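Lipoprotein (Colwellia psychrerythraea, PDB 3O0Y) is of unknown function but, as a putative lipoprotein of the DUF885 family, is probably related to the metallopeptidases grouped in the Peptidase_MA clan. Local coordinates at residues A[171-175]-A[249-254]; A[220-225]-A[242-247]; A[570-574]-A[605-609]. All coordinates share one frame; numbering follows the deposited sequence.

Interaction 1 (A[171-175]-A[249-254]); sequences LGQFD and KVSQVV
A helix break packed against a pi-type turn brings L171, G172 and F174 against K249, V253 and V254. On one side helix 161-172 ends and helix 174-190 starts afresh, with Q173 at the N-cap position; on the other, helix 236-268 widens over 250-254. There K249 O accepts from two backbone nitrogens, the usual one four residues on, V253 N, at 2.8 Å, and the one five residues on, V254 N, at 3.0 Å. The widened turn presents V253 and V254, adjacent in sequence, to the same break. V253 fits the backbone itself: its CG1, anti to the backbone N (chi1 -174°), reaches G172 O at 3.6 Å and also lies close to L171 O and D175 N, a methyl lodged where the first helix gives way to the second. V254 works on the deeper, hydrophobic side. Its CG2 sits over one face of the F174 ring, displaced toward the rim, and comes within 4.2 Å of L171 CD2, so that a single methyl spans the leucine and the phenylalanine. M152 touches both L171 and F174, so helix 144-154 packs against this buried side. Toward the surface the contact passes to K249, which runs along G172. L171 CB meets K249 CB at 3.7 Å, after which the lysine chain bends at chi2 (-61°). G172, with no side chain, lets the lysine pass close to the backbone, K249 CD lying 3.9 Å from G172 CA.

Interaction 2 (A[220-225]-A[242-247]); sequences FVNVFR and LITQVI
V246 CG2 is the bump that meets the flat face of the F224 ring across two nearly antiparallel helix segments, whose axes approach to 9.6 Å at an angle of 163°. This methyl stands 3.6 Å from the ring centroid and only 4° off the normal, a CH-pi contact squarely over the face. The other methyl of the same valine, CG1, lies against the backbone of the other helix, 3.9 Å from F220 O and close to V221 CA. F224 is in turn a bump for its partner helix. With CG anti to the backbone N (chi1 -174°), the ring enters a hollow bounded by L242, I243 and V246: F224 CZ meets L242 CB at 3.8 Å, while I243 CG1 lies in the ring plane, 3.8 Å from F224 CE2. Replacing the ring by an alanine is likely to open a gap beside V246 CG2 and to leave L242 CB and I243 CG1 without the edge they pack on. A second line of contact runs closer to the surface. V221 CG1 meets I247 CG1 at 3.8 Å, crossing it obliquely, and the extended chain of R225 passes over I243, whose CD1 approaches R225 CG at 4.0 Å. The arginine then ends beside I247 CD1, 3.7 Å from NH2, with V221 CG1 against one guanidinium face; NH1 is satisfied by a hydrogen bond to E216 O. On the buried flank helix 161-172 closes the pair, Y167 meeting the F224 ring and I168 touching V246. Two successive helices, 219-228 and 236-268, joined by a short connection and interlocked through apolar side chains, form an antiparallel alpha-helical hairpin.

Interaction 3 (A[570-574]-A[605-609]); sequences AKARL and WLDNK
R573 and D607 form a salt bridge at the exposed margin of two helix ends. Its hydrogen bond, from R573 NH2 to D607 OD1, is short at 2.7 Å and nearly straight, with an angle of 166° at the hydrogen. The acceptor lies practically in the guanidinium plane and offers its anti lone pair, the one facing away from OD2. One nitrogen and one oxygen make the link, and the two planar groups are tilted against each other, so this is a single-point grip and no paired, bidentate one. Bends at chi2 (-66°) and chi3 (-99°) of R573 bring one guanidinium face over L606 CB, off centre, with CB 3.8 Å from R573 CZ. The guanidinium thus covers the base of the L606 side chain. Further out along that chain L606 CD2 reaches L574 CD1 at 3.7 Å, and it also covers part of one face of the W605 indole. L574 CD1 in turn stands 3.8 Å from W605 CZ2, while A570 CB approaches CZ3 of the same ring at 3.7 Å. Small and branched side chains of one helix thus take up the benzene side of the indole. K609 also packs on L574, its aliphatic chain crossing at about a right angle, K609 CD 3.8 Å from L574 CD1. E582 of helix 580-588 serves two polar ends: its OE1 accepts from W605 NE1 and forms a salt bridge with K609 NZ. The whole is an all-helical packing of three helices, 555-574, 580-588 and 595-608, at the C-terminal end of the chain.

How the interactions relate
Interactions 1 and 2 are neighbours on helix 236-268, their centres 12 Å apart, and both segments of interaction 2 lie in the chain between those of interaction 1. F220 joins them: its CE1 touches L171 CD2 at 3.6 Å and its CZ meets F174 CZ at 3.8 Å, while L171 CD1 reaches V246 CG1 at 3.9 Å, so the two contacts share one continuous apolar interior. Interaction 3 stands apart, later in the chain and across the chain's centre, with its centre 58 Å from each of the others and nearest atoms about 45 Å from interaction 2. All three lie peripherally, with centres 28 to 32 Å from that of this largely helical chain.

Interaction 1 (A[171-175]-A[249-254])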
loop_
_atom_site.group_PDB
_atom_site.type_symbol
_atom_site.label_atom_id
_atom_site.label_comp_id
_atom_site.label_asym_id
_atom_site.label_seq_id
_atom_site.Cartn_x
_atom_site.Cartn_y
_atom_site.Cartn_z
ATOM N N LEU A 171 12.435 20.795 -4.898
ATOM C CA LEU A 171 12.813 20.530 -6.308
ATOM C C LEU A 171 14.292 20.739 -6.592
ATOM O O LEU A 171 14.905 19.974 -7.344
ATOM C CB LEU A 171 11.952 21.365 -7.283
ATOM C CG LEU A 171 10.440 21.117 -7.306
ATOM C CD1 LEU A 171 9.787 22.189 -8.166
ATOM C CD2 LEU A 171 10.035 19.751 -7.764
ATOM N N GLY A 172 14.876 21.757 -5.948
ATOM C CA GLY A 172 16.270 22.102 -6.101
ATOM C C GLY A 172 17.227 21.093 -5.563
ATOM O O GLY A 172 18.387 21.110 -5.933
ATOM N N GLN A 173 16.735 20.144 -4.770
ATOM C CA GLN A 173 17.612 19.090 -4.219
ATOM C C GLN A 173 17.534 17.775 -4.986
ATOM O O GLN A 173 18.087 16.744 -4.545
ATOM C CB GLN A 173 17.210 18.872 -2.774
ATOM C CG GLN A 173 17.493 20.125 -1.920
ATOM C CD GLN A 173 16.972 19.963 -0.567
ATOM O OE1 GLN A 173 15.866 20.419 -0.231
ATOM N NE2 GLN A 173 17.741 19.265 0.239
ATOM N N PHE A 174 16.890 17.796 -6.153
ATOM C CA PHE A 174 16.700 16.539 -6.902
ATOM C C PHE A 174 18.012 16.038 -7.491
ATOM O O PHE A 174 18.169 14.815 -7.788
ATOM C CB PHE A 174 15.653 16.689 -7.972
ATOM C CG PHE A 174 14.296 16.252 -7.549
ATOM C CD1 PHE A 174 13.687 16.830 -6.472
ATOM C CD2 PHE A 174 13.626 15.267 -8.216
ATOM C CE1 PHE A 174 12.423 16.487 -6.101
ATOM C CE2 PHE A 174 12.372 14.922 -7.854
ATOM C CZ PHE A 174 11.791 15.496 -6.726
ATOM N N ASP A 175 18.989 16.938 -7.618
ATOM C CA ASP A 175 20.308 16.476 -8.049
ATOM C C ASP A 175 20.959 15.529 -7.031
ATOM O O ASP A 175 21.470 14.461 -7.396
ATOM C CB ASP A 175 21.285 17.623 -8.376
ATOM C CG ASP A 175 21.391 18.696 -7.268
ATOM O OD1 ASP A 175 20.568 18.790 -6.328
ATOM O OD2 ASP A 175 22.309 19.558 -7.403
ATOM N N LYS A 249 13.559 25.248 -11.652
ATOM C CA LYS A 249 14.051 24.027 -10.988
ATOM C C LYS A 249 13.771 22.774 -11.795
ATOM O O LYS A 249 14.580 21.841 -11.810
ATOM C CB LYS A 249 13.471 23.872 -9.590
ATOM C CG LYS A 249 13.786 24.988 -8.612
ATOM C CD LYS A 249 15.244 25.140 -8.380
ATOM C CE LYS A 249 15.513 26.183 -7.291
ATOM N NZ LYS A 249 16.959 26.429 -7.151
ATOM N N VAL A 250 12.605 22.698 -12.389
ATOM C CA VAL A 250 12.200 21.482 -13.118
ATOM C C VAL A 250 13.162 21.324 -14.299
ATOM O O VAL A 250 13.709 20.224 -14.537
ATOM C CB VAL A 250 10.751 21.531 -13.570
ATOM C CG1 VAL A 250 10.401 20.390 -14.578
ATOM C CG2 VAL A 250 9.766 21.477 -12.364
ATOM N N SER A 251 13.390 22.420 -15.037
ATOM C CA SER A 251 14.241 22.393 -16.219
ATOM C C SER A 251 15.672 22.168 -15.882
ATOM O O SER A 251 16.390 21.403 -16.554
ATOM C CB SER A 251 14.123 23.737 -16.975
ATOM O OG SER A 251 14.980 23.720 -18.090
ATOM N N GLN A 252 16.147 22.868 -14.877
ATOM C CA GLN A 252 17.568 22.865 -14.601
ATOM C C GLN A 252 18.065 21.779 -13.648
ATOM O O GLN A 252 19.273 21.414 -13.682
ATOM C CB GLN A 252 17.975 24.216 -14.058
ATOM C CG GLN A 252 17.706 25.349 -15.065
ATOM C CD GLN A 252 17.806 26.736 -14.441
ATOM O OE1 GLN A 252 18.419 26.920 -13.389
ATOM N NE2 GLN A 252 17.223 27.736 -15.125
ATOM N N VAL A 253 17.163 21.325 -12.768
ATOM C CA VAL A 253 17.570 20.387 -11.725
ATOM C C VAL A 253 16.835 19.031 -11.922
ATOM O O VAL A 253 17.500 18.000 -12.071
ATOM C CB VAL A 253 17.380 20.938 -10.352
ATOM C CG1 VAL A 253 17.961 19.962 -9.337
ATOM C CG2 VAL A 253 18.145 22.324 -10.208
ATOM N N VAL A 254 15.505 19.043 -11.998
ATOM C CA VAL A 254 14.746 17.793 -12.053
ATOM C C VAL A 254 15.038 17.009 -13.293
ATOM O O VAL A 254 15.340 15.808 -13.199
ATOM C CB VAL A 254 13.236 18.020 -11.907
ATOM C CG1 VAL A 254 12.458 16.702 -12.017
ATOM C CG2 VAL A 254 12.983 18.714 -10.501
#

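Interaction 2 (A[220-225]-A[242-247])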
loop_
_atom_site.group_PDB
_atom_site.type_symbol
_atom_site.label_atom_id
_atom_site.label_comp_id
_atom_site.label_asym_id
_atom_site.label_seq_id
_atom_site.Cartn_x
_atom_site.Cartn_y
_atom_site.Cartn_z
ATOM N N PHE A 220 4.793 18.832 -12.268
ATOM C CA PHE A 220 5.293 19.634 -11.135
ATOM C C PHE A 220 4.875 21.108 -11.293
ATOM O O PHE A 220 4.564 21.782 -10.314
ATOM C CB PHE A 220 6.815 19.560 -11.044
ATOM C CG PHE A 220 7.371 18.425 -10.165
ATOM C CD1 PHE A 220 6.902 18.155 -8.913
ATOM C CD2 PHE A 220 8.483 17.696 -10.632
ATOM C CE1 PHE A 220 7.503 17.156 -8.119
ATOM C CE2 PHE A 220 9.064 16.718 -9.859
ATOM C CZ PHE A 220 8.572 16.453 -8.604
ATOM N N VAL A 221 5.021 21.642 -12.516
ATOM C CA VAL A 221 4.567 23.029 -12.852
ATOM C C VAL A 221 3.044 23.176 -12.859
ATOM O O VAL A 221 2.495 24.103 -12.261
ATOM C CB VAL A 221 5.069 23.458 -14.205
ATOM C CG1 VAL A 221 4.630 24.934 -14.460
ATOM C CG2 VAL A 221 6.587 23.261 -14.276
ATOM N N ASN A 222 2.342 22.298 -13.564
ATOM C CA ASN A 222 0.893 22.428 -13.673
ATOM C C ASN A 222 0.138 22.301 -12.334
ATOM O O ASN A 222 -0.833 23.027 -12.073
ATOM C CB ASN A 222 0.373 21.449 -14.744
ATOM C CG ASN A 222 0.771 21.843 -16.190
ATOM O OD1 ASN A 222 0.860 20.981 -17.077
ATOM N ND2 ASN A 222 0.950 23.103 -16.425
ATOM N N VAL A 223 0.578 21.374 -11.473
ATOM C CA VAL A 223 0.041 21.297 -10.141
ATOM C C VAL A 223 0.316 22.564 -9.380
ATOM O O VAL A 223 -0.540 23.093 -8.701
ATOM C CB VAL A 223 0.670 20.082 -9.382
ATOM C CG1 VAL A 223 0.287 20.192 -7.888
ATOM C CG2 VAL A 223 0.183 18.756 -10.107
ATOM N N PHE A 224 1.541 23.043 -9.439
ATOM C CA PHE A 224 1.858 24.256 -8.760
ATOM C C PHE A 224 0.976 25.420 -9.281
ATOM O O PHE A 224 0.435 26.214 -8.479
ATOM C CB PHE A 224 3.319 24.597 -8.934
ATOM C CG PHE A 224 3.737 25.767 -8.122
ATOM C CD1 PHE A 224 4.139 25.623 -6.833
ATOM C CD2 PHE A 224 3.705 27.042 -8.666
ATOM C CE1 PHE A 224 4.554 26.745 -6.079
ATOM C CE2 PHE A 224 4.089 28.162 -7.937
ATOM C CZ PHE A 224 4.500 28.027 -6.652
ATOM N N ARG A 225 0.760 25.486 -10.600
ATOM C CA ARG A 225 -0.071 26.578 -11.122
ATOM C C ARG A 225 -1.486 26.502 -10.560
ATOM O O ARG A 225 -2.086 27.514 -10.263
ATOM C CB ARG A 225 -0.163 26.538 -12.649
ATOM C CG ARG A 225 1.041 26.888 -13.416
ATOM C CD ARG A 225 0.799 26.718 -14.979
ATOM N NE ARG A 225 1.819 27.414 -15.737
ATOM C CZ ARG A 225 2.699 26.833 -16.546
ATOM N NH1 ARG A 225 2.651 25.501 -16.808
ATOM N NH2 ARG A 225 3.586 27.601 -17.162
ATOM N N LEU A 242 6.786 33.022 -8.803
ATOM C CA LEU A 242 6.990 31.664 -8.203
ATOM C C LEU A 242 6.873 30.526 -9.260
ATOM O O LEU A 242 7.680 29.601 -9.267
ATOM C CB LEU A 242 6.034 31.480 -7.039
ATOM C CG LEU A 242 6.294 32.329 -5.787
ATOM C CD1 LEU A 242 5.042 32.442 -4.901
ATOM C CD2 LEU A 242 7.421 31.788 -4.985
ATOM N N ILE A 243 5.930 30.635 -10.186
ATOM C CA ILE A 243 5.772 29.653 -11.250
ATOM C C ILE A 243 7.041 29.597 -12.094
ATOM O O ILE A 243 7.543 28.513 -12.420
ATOM C CB ILE A 243 4.522 29.982 -12.101
ATOM C CG1 ILE A 243 3.260 29.776 -11.280
ATOM C CG2 ILE A 243 4.465 29.155 -13.371
ATOM C CD1 ILE A 243 2.079 30.428 -11.890
ATOM N N THR A 244 7.615 30.753 -12.422
ATOM C CA THR A 244 8.887 30.790 -13.132
ATOM C C THR A 244 10.007 30.090 -12.397
ATOM O O THR A 244 10.845 29.399 -13.020
ATOM C CB THR A 244 9.296 32.260 -13.459
ATOM O OG1 THR A 244 8.222 32.829 -14.206
ATOM C CG2 THR A 244 10.633 32.301 -14.245
ATOM N N GLN A 245 10.044 30.287 -11.085
ATOM C CA GLN A 245 11.025 29.629 -10.229
ATOM C C GLN A 245 10.858 28.098 -10.226
ATOM O O GLN A 245 11.850 27.352 -10.298
ATOM C CB GLN A 245 10.944 30.169 -8.812
ATOM C CG GLN A 245 11.530 31.564 -8.667
ATOM C CD GLN A 245 11.359 32.076 -7.260
ATOM O OE1 GLN A 245 11.937 31.523 -6.316
ATOM N NE2 GLN A 245 10.590 33.157 -7.111
ATOM N N VAL A 246 9.629 27.645 -10.253
ATOM C CA VAL A 246 9.320 26.223 -10.319
ATOM C C VAL A 246 9.756 25.671 -11.645
ATOM O O VAL A 246 10.452 24.678 -11.673
ATOM C CB VAL A 246 7.827 25.904 -10.070
ATOM C CG1 VAL A 246 7.523 24.388 -10.429
ATOM C CG2 VAL A 246 7.497 26.201 -8.558
ATOM N N ILE A 247 9.434 26.373 -12.733
ATOM C CA ILE A 247 9.871 25.949 -14.062
ATOM C C ILE A 247 11.373 25.856 -14.154
ATOM O O ILE A 247 11.886 24.922 -14.773
ATOM C CB ILE A 247 9.353 26.910 -15.182
ATOM C CG1 ILE A 247 7.827 26.821 -15.260
ATOM C CG2 ILE A 247 10.083 26.574 -16.519
ATOM C CD1 ILE A 247 7.137 27.987 -16.063
#

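Interaction 3 (A[570-574]-A[605-609])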
loop_
_atom_site.group_PDB
_atom_site.type_symbol
_atom_site.label_atom_id
_atom_site.label_comp_id
_atom_site.label_asym_id
_atom_site.label_seq_id
_atom_site.Cartn_x
_atom_site.Cartn_y
_atom_site.Cartn_z
ATOM N N ALA A 570 -13.448 -17.662 18.387
ATOM C CA ALA A 570 -14.275 -16.868 19.272
ATOM C C ALA A 570 -15.734 -17.410 19.281
ATOM O O ALA A 570 -16.359 -17.474 20.314
ATOM C CB ALA A 570 -14.235 -15.376 18.882
ATOM N N LYS A 571 -16.268 -17.720 18.098
ATOM C CA LYS A 571 -17.597 -18.268 18.008
ATOM C C LYS A 571 -17.686 -19.618 18.738
ATOM O O LYS A 571 -18.655 -19.865 19.395
ATOM C CB LYS A 571 -18.057 -18.407 16.557
ATOM C CG LYS A 571 -18.291 -17.056 15.893
ATOM C CD LYS A 571 -18.373 -17.289 14.335
ATOM C CE LYS A 571 -18.786 -16.101 13.493
ATOM N NZ LYS A 571 -20.215 -15.777 13.680
ATOM N N ALA A 572 -16.666 -20.475 18.596
ATOM C CA ALA A 572 -16.634 -21.781 19.346
ATOM C C ALA A 572 -16.597 -21.609 20.853
ATOM O O ALA A 572 -17.320 -22.323 21.590
ATOM C CB ALA A 572 -15.407 -22.621 18.884
ATOM N N ARG A 573 -15.792 -20.656 21.312
ATOM C CA ARG A 573 -15.621 -20.341 22.742
ATOM C C ARG A 573 -16.905 -19.754 23.326
ATOM O O ARG A 573 -17.361 -20.139 24.415
ATOM C CB ARG A 573 -14.509 -19.314 22.963
ATOM C CG ARG A 573 -13.165 -19.805 23.513
ATOM C CD ARG A 573 -13.224 -20.325 24.908
ATOM N NE ARG A 573 -12.808 -19.420 25.985
ATOM C CZ ARG A 573 -11.609 -18.832 26.138
ATOM N NH1 ARG A 573 -10.631 -18.932 25.249
ATOM N NH2 ARG A 573 -11.402 -18.136 27.232
ATOM N N LEU A 574 -17.525 -18.833 22.607
ATOM C CA LEU A 574 -18.596 -18.067 23.164
ATOM C C LEU A 574 -19.972 -18.622 22.875
ATOM O O LEU A 574 -20.935 -18.224 23.549
ATOM C CB LEU A 574 -18.527 -16.605 22.702
ATOM C CG LEU A 574 -17.306 -15.821 23.196
ATOM C CD1 LEU A 574 -17.296 -14.388 22.762
ATOM C CD2 LEU A 574 -17.060 -15.947 24.716
ATOM N N TRP A 605 -9.807 -10.819 25.480
ATOM C CA TRP A 605 -11.257 -10.631 25.408
ATOM C C TRP A 605 -12.040 -11.896 25.737
ATOM O O TRP A 605 -12.937 -11.865 26.598
ATOM C CB TRP A 605 -11.619 -10.023 24.020
ATOM C CG TRP A 605 -13.037 -10.090 23.635
ATOM C CD1 TRP A 605 -14.067 -9.410 24.208
ATOM C CD2 TRP A 605 -13.589 -10.812 22.542
ATOM N NE1 TRP A 605 -15.234 -9.691 23.560
ATOM C CE2 TRP A 605 -14.970 -10.537 22.517
ATOM C CE3 TRP A 605 -13.057 -11.637 21.551
ATOM C CZ2 TRP A 605 -15.823 -11.044 21.551
ATOM C CZ3 TRP A 605 -13.921 -12.138 20.575
ATOM C CH2 TRP A 605 -15.302 -11.837 20.607
ATOM N N LEU A 606 -11.706 -13.034 25.122
ATOM C CA LEU A 606 -12.463 -14.276 25.383
ATOM C C LEU A 606 -12.369 -14.648 26.874
ATOM O O LEU A 606 -13.368 -15.070 27.473
ATOM C CB LEU A 606 -11.860 -15.392 24.528
ATOM C CG LEU A 606 -12.134 -15.206 23.042
ATOM C CD1 LEU A 606 -11.463 -16.255 22.168
ATOM C CD2 LEU A 606 -13.678 -15.081 22.789
ATOM N N ASP A 607 -11.195 -14.447 27.480
ATOM C CA ASP A 607 -10.933 -14.912 28.872
ATOM C C ASP A 607 -11.728 -14.070 29.901
ATOM O O ASP A 607 -12.027 -14.510 31.028
ATOM C CB ASP A 607 -9.472 -14.831 29.234
ATOM C CG ASP A 607 -8.620 -15.908 28.582
ATOM O OD1 ASP A 607 -9.144 -16.898 28.017
ATOM O OD2 ASP A 607 -7.372 -15.743 28.637
ATOM N N ASN A 608 -12.082 -12.869 29.502
ATOM C CA ASN A 608 -12.708 -11.946 30.407
ATOM C C ASN A 608 -14.234 -11.880 30.177
ATOM O O ASN A 608 -14.941 -11.157 30.877
ATOM C CB ASN A 608 -11.951 -10.606 30.363
ATOM C CG ASN A 608 -10.558 -10.677 31.082
ATOM O OD1 ASN A 608 -9.472 -10.826 30.475
ATOM N ND2 ASN A 608 -10.611 -10.652 32.392
ATOM N N LYS A 609 -14.767 -12.734 29.295
ATOM C CA LYS A 609 -16.218 -12.779 29.050
ATOM C C LYS A 609 -16.935 -13.587 30.140
ATOM O O LYS A 609 -16.524 -14.725 30.442
ATOM C CB LYS A 609 -16.532 -13.380 27.688
ATOM C CG LYS A 609 -16.291 -12.433 26.505
ATOM C CD LYS A 609 -17.587 -12.035 25.771
ATOM C CE LYS A 609 -18.176 -10.813 26.324
ATOM N NZ LYS A 609 -19.496 -10.548 25.738
#